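PDB 5DEC: GTP pyrophosphokinase YjbM from Bacillus subtilis, which synthesises the stringent-response alarmone (p)ppGpp by transferring pyrophosphate from ATP to GTP or GDP, working as a cooperative, allosterically regulated homotetramer. Local coordinates for residues I47-R53 with G82-Q88; F16-Y20 with I74-I80. One frame throughout, in Å; residues are numbered along the deposited sequence.

Interaction 1 (I47-R53 with G82-Q88)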
loop_
_atom_site.group_PDB
_atom_site.type_symbol
_atom_site.label_atom_id
_atom_site.label_comp_id
_atom_site.label_asym_id
_atom_site.label_seq_id
_atom_site.Cartn_x
_atom_site.Cartn_y
_atom_site.Cartn_z
ATOM N N ILE B 47 -17.376 -1.309 10.362
ATOM C CA ILE B 47 -16.326 -2.140 9.788
ATOM C C ILE B 47 -15.012 -1.924 10.517
ATOM O O ILE B 47 -14.545 -0.798 10.679
ATOM C CB ILE B 47 -16.130 -1.855 8.291
ATOM C CG1 ILE B 47 -17.373 -2.287 7.502
ATOM C CG2 ILE B 47 -14.866 -2.536 7.772
ATOM C CD1 ILE B 47 -17.258 -2.021 6.014
ATOM N N GLU B 48 -14.405 -3.010 10.957
ATOM C CA GLU B 48 -13.131 -2.902 11.633
ATOM C C GLU B 48 -11.992 -3.020 10.592
ATOM O O GLU B 48 -11.118 -2.162 10.530
ATOM C CB GLU B 48 -13.029 -3.983 12.717
ATOM C CG GLU B 48 -11.937 -3.759 13.706
ATOM C CD GLU B 48 -12.289 -2.674 14.710
ATOM O OE1 GLU B 48 -13.344 -2.009 14.558
ATOM O OE2 GLU B 48 -11.500 -2.489 15.656
ATOM N N PHE B 49 -12.000 -4.067 9.772
ATOM C CA PHE B 49 -11.095 -4.089 8.628
ATOM C C PHE B 49 -11.604 -4.999 7.511
ATOM O O PHE B 49 -12.611 -5.697 7.660
ATOM C CB PHE B 49 -9.669 -4.509 9.041
ATOM C CG PHE B 49 -9.548 -5.931 9.530
ATOM C CD1 PHE B 49 -9.846 -6.269 10.844
ATOM C CD2 PHE B 49 -9.080 -6.923 8.675
ATOM C CE1 PHE B 49 -9.703 -7.589 11.288
ATOM C CE2 PHE B 49 -8.939 -8.251 9.111
ATOM C CZ PHE B 49 -9.257 -8.577 10.421
ATOM N N VAL B 50 -10.917 -4.942 6.372
ATOM C CA VAL B 50 -11.347 -5.601 5.148
ATOM C C VAL B 50 -10.187 -6.352 4.518
ATOM O O VAL B 50 -9.122 -5.785 4.372
ATOM C CB VAL B 50 -11.895 -4.582 4.127
ATOM C CG1 VAL B 50 -12.376 -5.278 2.871
ATOM C CG2 VAL B 50 -13.014 -3.757 4.740
ATOM N N THR B 51 -10.382 -7.619 4.168
ATOM C CA THR B 51 -9.362 -8.353 3.428
ATOM C C THR B 51 -9.952 -8.890 2.142
ATOM O O THR B 51 -11.172 -9.034 2.021
ATOM C CB THR B 51 -8.794 -9.549 4.227
ATOM O OG1 THR B 51 -9.797 -10.574 4.342
ATOM C CG2 THR B 51 -8.326 -9.104 5.610
ATOM N N GLY B 52 -9.083 -9.240 1.203
ATOM C CA GLY B 52 -9.528 -9.812 -0.050
ATOM C C GLY B 52 -8.485 -10.745 -0.628
ATOM O O GLY B 52 -7.288 -10.603 -0.374
ATOM N N ARG B 53 -8.951 -11.709 -1.401
ATOM C CA ARG B 53 -8.106 -12.786 -1.882
ATOM C C ARG B 53 -8.693 -13.394 -3.153
ATOM O O ARG B 53 -9.913 -13.593 -3.250
ATOM C CB ARG B 53 -7.944 -13.825 -0.750
ATOM C CG ARG B 53 -8.027 -15.271 -1.150
ATOM C CD ARG B 53 -6.770 -15.750 -1.821
ATOM N NE ARG B 53 -5.617 -15.899 -0.949
ATOM C CZ ARG B 53 -5.364 -16.999 -0.253
ATOM N NH1 ARG B 53 -6.197 -18.032 -0.320
ATOM N NH2 ARG B 53 -4.284 -17.061 0.511
ATOM N N GLY B 82 -12.794 -13.255 -3.555
ATOM C CA GLY B 82 -13.472 -13.164 -2.265
ATOM C C GLY B 82 -13.009 -11.996 -1.418
ATOM O O GLY B 82 -11.828 -11.647 -1.410
ATOM N N LEU B 83 -13.937 -11.382 -0.688
ATOM C CA LEU B 83 -13.556 -10.394 0.310
ATOM C C LEU B 83 -14.104 -10.800 1.657
ATOM O O LEU B 83 -15.075 -11.562 1.749
ATOM C CB LEU B 83 -14.040 -8.987 -0.039
ATOM C CG LEU B 83 -13.104 -8.294 -1.032
ATOM C CD1 LEU B 83 -13.548 -8.597 -2.453
ATOM C CD2 LEU B 83 -12.997 -6.815 -0.771
ATOM N N ARG B 84 -13.471 -10.313 2.712
ATOM C CA ARG B 84 -14.013 -10.547 4.042
ATOM C C ARG B 84 -14.079 -9.237 4.762
ATOM O O ARG B 84 -13.096 -8.476 4.787
ATOM C CB ARG B 84 -13.178 -11.555 4.821
ATOM C CG ARG B 84 -13.146 -12.880 4.080
ATOM C CD ARG B 84 -12.755 -14.062 4.920
ATOM N NE ARG B 84 -12.919 -15.270 4.116
ATOM C CZ ARG B 84 -12.206 -16.378 4.264
ATOM N NH1 ARG B 84 -11.293 -16.458 5.223
ATOM N NH2 ARG B 84 -12.436 -17.420 3.471
ATOM N N ILE B 85 -15.245 -8.973 5.336
ATOM C CA ILE B 85 -15.455 -7.747 6.079
ATOM C C ILE B 85 -15.594 -8.157 7.546
ATOM O O ILE B 85 -16.472 -8.949 7.877
ATOM C CB ILE B 85 -16.721 -6.998 5.604
ATOM C CG1 ILE B 85 -16.619 -6.644 4.107
ATOM C CG2 ILE B 85 -16.926 -5.751 6.431
ATOM C CD1 ILE B 85 -17.922 -6.001 3.528
ATOM N N MET B 86 -14.727 -7.625 8.410
ATOM C CA MET B 86 -14.747 -7.968 9.837
ATOM C C MET B 86 -15.367 -6.823 10.633
ATOM O O MET B 86 -14.987 -5.668 10.451
ATOM C CB MET B 86 -13.334 -8.245 10.352
ATOM C CG MET B 86 -12.999 -9.727 10.426
ATOM S SD MET B 86 -13.131 -10.563 8.830
ATOM C CE MET B 86 -11.765 -9.846 7.943
ATOM N N CYS B 87 -16.311 -7.159 11.505
ATOM C CA CYS B 87 -17.019 -6.172 12.316
ATOM C C CYS B 87 -16.801 -6.430 13.804
ATOM O O CYS B 87 -16.634 -7.566 14.215
ATOM C CB CYS B 87 -18.521 -6.213 12.003
ATOM S SG CYS B 87 -18.921 -6.189 10.244
ATOM N N GLN B 88 -16.852 -5.376 14.608
ATOM C CA GLN B 88 -16.703 -5.493 16.055
ATOM C C GLN B 88 -17.881 -6.180 16.719
ATOM O O GLN B 88 -17.699 -7.046 17.572
ATOM C CB GLN B 88 -16.525 -4.107 16.639
ATOM C CG GLN B 88 -15.868 -4.052 17.976
ATOM C CD GLN B 88 -15.302 -2.678 18.236
ATOM O OE1 GLN B 88 -16.038 -1.702 18.306
ATOM N NE2 GLN B 88 -13.983 -2.589 18.345
#
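Start at the Arg53 end, in plain antiparallel register. Arg53 N gives its hydrogen to Gly82 O at 2.9 Å, and Gly82 N returns one to Arg53 O at 2.9 Å. Two residues on, Thr51 N reaches Arg84 O at 2.9 Å and Arg84 N reaches Thr51 O at 2.7 Å. Between these pairs the backbones close up at Gly52 and Leu83, with CA atoms 4.1 Å apart; a side chain on Gly52 would crowd Leu83 CG. The pattern changes at Phe49: Met86 N bonds Phe49 O at 3.0 Å, but Met86 O takes Glu48 N at 2.8 Å and holds Phe49 N only weakly, at 3.5 Å. Glu48 and Phe49 opposite Met86 make a classic beta bulge, and these two belong to the allosteric alarmone site. Ile47 O is satisfied outside the pair, by Ser45 OG and Arg35 NH1. Met86 CB lies over the Phe49 ring, 4.1 Å from its centroid, a CH-pi contact. Arg53 and Arg84, both ATP-binding, point to the Phe49 face. In the five-stranded mixed sheet of this RelA/SpoT synthetase domain, strand 49-54 is outermost within the chain, while strand 81-87 bonds strand 139-151 through Leu83, Ile85 and Cys87. Helices 11-38 and 90-102 pack on the face of Val50, Leu83 and Ile85, and on Ile47; helix 152-167 meets Phe49 and Met86 on the other.

Interaction 2 (F16-Y20 with I74-I80)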
loop_
_atom_site.group_PDB
_atom_site.type_symbol
_atom_site.label_atom_id
_atom_site.label_comp_id
_atom_site.label_asym_id
_atom_site.label_seq_id
_atom_site.Cartn_x
_atom_site.Cartn_y
_atom_site.Cartn_z
ATOM N N PHE B 16 -6.489 -15.637 -16.983
ATOM C CA PHE B 16 -7.884 -15.845 -16.568
ATOM C C PHE B 16 -8.203 -15.142 -15.243
ATOM O O PHE B 16 -9.324 -14.701 -15.014
ATOM C CB PHE B 16 -8.166 -17.345 -16.429
ATOM C CG PHE B 16 -9.499 -17.678 -15.794
ATOM C CD1 PHE B 16 -10.678 -17.552 -16.511
ATOM C CD2 PHE B 16 -9.562 -18.156 -14.493
ATOM C CE1 PHE B 16 -11.895 -17.864 -15.930
ATOM C CE2 PHE B 16 -10.775 -18.473 -13.910
ATOM C CZ PHE B 16 -11.942 -18.327 -14.632
ATOM N N LEU B 17 -7.217 -15.065 -14.365
ATOM C CA LEU B 17 -7.439 -14.553 -13.020
ATOM C C LEU B 17 -7.258 -13.043 -12.905
ATOM O O LEU B 17 -7.649 -12.442 -11.900
ATOM C CB LEU B 17 -6.497 -15.256 -12.048
ATOM C CG LEU B 17 -6.740 -16.757 -11.873
ATOM C CD1 LEU B 17 -5.720 -17.323 -10.911
ATOM C CD2 LEU B 17 -8.150 -17.034 -11.355
ATOM N N VAL B 18 -6.661 -12.437 -13.930
ATOM C CA VAL B 18 -6.398 -10.995 -13.919
ATOM C C VAL B 18 -7.653 -10.163 -13.588
ATOM O O VAL B 18 -7.601 -9.314 -12.693
ATOM C CB VAL B 18 -5.806 -10.513 -15.264
ATOM C CG1 VAL B 18 -5.928 -9.018 -15.377
ATOM C CG2 VAL B 18 -4.344 -10.930 -15.395
ATOM N N PRO B 19 -8.787 -10.417 -14.270
ATOM C CA PRO B 19 -9.968 -9.616 -13.909
ATOM C C PRO B 19 -10.435 -9.840 -12.471
ATOM O O PRO B 19 -10.952 -8.910 -11.850
ATOM C CB PRO B 19 -11.051 -10.109 -14.872
ATOM C CG PRO B 19 -10.327 -10.834 -15.947
ATOM C CD PRO B 19 -9.093 -11.381 -15.341
ATOM N N TYR B 20 -10.290 -11.065 -11.973
ATOM C CA TYR B 20 -10.708 -11.372 -10.607
ATOM C C TYR B 20 -9.864 -10.597 -9.617
ATOM O O TYR B 20 -10.385 -10.047 -8.639
ATOM C CB TYR B 20 -10.603 -12.873 -10.328
ATOM C CG TYR B 20 -11.640 -13.660 -11.077
ATOM C CD1 TYR B 20 -12.915 -13.846 -10.547
ATOM C CD2 TYR B 20 -11.365 -14.189 -12.339
ATOM C CE1 TYR B 20 -13.877 -14.563 -11.235
ATOM C CE2 TYR B 20 -12.318 -14.905 -13.028
ATOM C CZ TYR B 20 -13.571 -15.087 -12.478
ATOM O OH TYR B 20 -14.520 -15.794 -13.172
ATOM N N ILE B 74 -15.819 -23.230 -14.871
ATOM C CA ILE B 74 -15.261 -22.840 -13.573
ATOM C C ILE B 74 -15.698 -21.406 -13.303
ATOM O O ILE B 74 -15.847 -20.998 -12.157
ATOM C CB ILE B 74 -13.723 -22.962 -13.504
ATOM C CG1 ILE B 74 -13.074 -22.085 -14.573
ATOM C CG2 ILE B 74 -13.281 -24.417 -13.669
ATOM C CD1 ILE B 74 -11.604 -22.318 -14.751
ATOM N N GLU B 75 -15.967 -20.670 -14.374
ATOM C CA GLU B 75 -16.349 -19.274 -14.292
ATOM C C GLU B 75 -17.681 -19.126 -13.551
ATOM O O GLU B 75 -18.123 -18.013 -13.274
ATOM C CB GLU B 75 -16.472 -18.699 -15.698
ATOM C CG GLU B 75 -15.775 -19.553 -16.752
ATOM C CD GLU B 75 -15.581 -18.836 -18.068
ATOM O OE1 GLU B 75 -16.541 -18.193 -18.545
ATOM O OE2 GLU B 75 -14.466 -18.919 -18.626
ATOM N N THR B 76 -18.315 -20.256 -13.242
ATOM C CA THR B 76 -19.562 -20.287 -12.485
ATOM C C THR B 76 -19.282 -20.272 -10.994
ATOM O O THR B 76 -20.169 -19.994 -10.189
ATOM C CB THR B 76 -20.405 -21.542 -12.819
ATOM O OG1 THR B 76 -20.290 -21.842 -14.216
ATOM C CG2 THR B 76 -21.868 -21.329 -12.465
ATOM N N MET B 77 -18.042 -20.599 -10.635
ATOM C CA MET B 77 -17.617 -20.611 -9.241
ATOM C C MET B 77 -17.766 -19.215 -8.642
ATOM O O MET B 77 -17.300 -18.221 -9.209
ATOM C CB MET B 77 -16.173 -21.110 -9.122
ATOM C CG MET B 77 -15.783 -21.619 -7.746
ATOM S SD MET B 77 -14.167 -22.435 -7.737
ATOM C CE MET B 77 -14.464 -23.747 -8.933
ATOM N N GLN B 78 -18.430 -19.150 -7.497
ATOM C CA GLN B 78 -18.818 -17.877 -6.914
ATOM C C GLN B 78 -17.728 -17.231 -6.070
ATOM O O GLN B 78 -17.838 -16.059 -5.714
ATOM C CB GLN B 78 -20.057 -18.060 -6.053
ATOM C CG GLN B 78 -21.296 -18.401 -6.833
ATOM C CD GLN B 78 -22.494 -18.526 -5.929
ATOM O OE1 GLN B 78 -22.362 -18.892 -4.757
ATOM N NE2 GLN B 78 -23.674 -18.226 -6.461
ATOM N N ASP B 79 -16.694 -17.992 -5.723
ATOM C CA ASP B 79 -15.713 -17.499 -4.760
ATOM C C ASP B 79 -14.276 -17.558 -5.263
ATOM O O ASP B 79 -13.336 -17.614 -4.472
ATOM C CB ASP B 79 -15.817 -18.288 -3.461
ATOM C CG ASP B 79 -15.499 -19.754 -3.651
ATOM O OD1 ASP B 79 -15.728 -20.277 -4.762
ATOM O OD2 ASP B 79 -15.009 -20.380 -2.693
ATOM N N ILE B 80 -14.100 -17.503 -6.576
ATOM C CA ILE B 80 -12.773 -17.340 -7.129
ATOM C C ILE B 80 -12.209 -16.038 -6.584
ATOM O O ILE B 80 -11.055 -15.979 -6.131
ATOM C CB ILE B 80 -12.809 -17.353 -8.662
ATOM C CG1 ILE B 80 -13.239 -18.739 -9.139
ATOM C CG2 ILE B 80 -11.445 -16.993 -9.239
ATOM C CD1 ILE B 80 -13.584 -18.795 -10.607
HETATM O O HOH W 1 -16.377 -16.744 -11.703
#
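Ile80, Phe16 and Tyr20 bury the most surface here, with Ile80 slightly ahead. Its CB points toward the helix, and its CG2 methyl sits over one face of the Tyr20 ring, 3.8 Å from the centroid and 16° off the normal: a well-centred CH-pi contact. The same Ile80 CG2 lies 3.9 Å from Leu17 CD2, so one methyl packs against two helix residues. Ile80 CD1 reaches the edge of the Phe16 ring, 4.3 Å from Phe16 CE2, while staying close to the Tyr20 ring as well. Phe16 also reaches back to the start of the loop segment, its CZ coming within 3.9 Å of Ile74 CG1. Residues 16, 17 and 20 share one side of the helix, which is why they can meet the loop together, while Val18 and Pro19 turn elsewhere.

No direct hydrogen bond joins the segments; a water does it instead. Tyr20 OH donates to this water at 2.6 Å, and the water donates to Glu75 O at 2.7 Å and to Met77 O at 3.0 Å. The phenol is thereby tied to carbonyls in and just after the 3-10 turn 74-76, which Met77 N closes by bonding Ile74 O at 2.7 Å. The N-terminal helix thus packs on the segment that leads into strand 81-87 and holds Asp79, a residue of the Mg(2+) and ATP sites that points away from the helix and pairs with Lys55 and Lys63. Ile60 of helix 57-66 packs on both Leu17 and Ile80, while Pro19 faces strands 126-136 and 139-151.

Overall arrangement
Interaction 1 lies near the middle of the chain but is only partly buried; interaction 2 sits farther out, yet is a buried contact. Their centres are about 19 Å apart, and segment 74-80 leads, one residue later, into 82-88. Helix 11-38 belongs to both, as a member of the contact in interaction 2 and as a cover on one sheet face in interaction 1. The chemistry differs. Segments 47-53 and 82-88 are joined mainly by backbone hydrogen bonds, whereas 16-20 and 74-80 meet through apolar side chains and one water. Both carry ATP-binding residues, Arg53 and Arg84 in the first and Asp79 in the second.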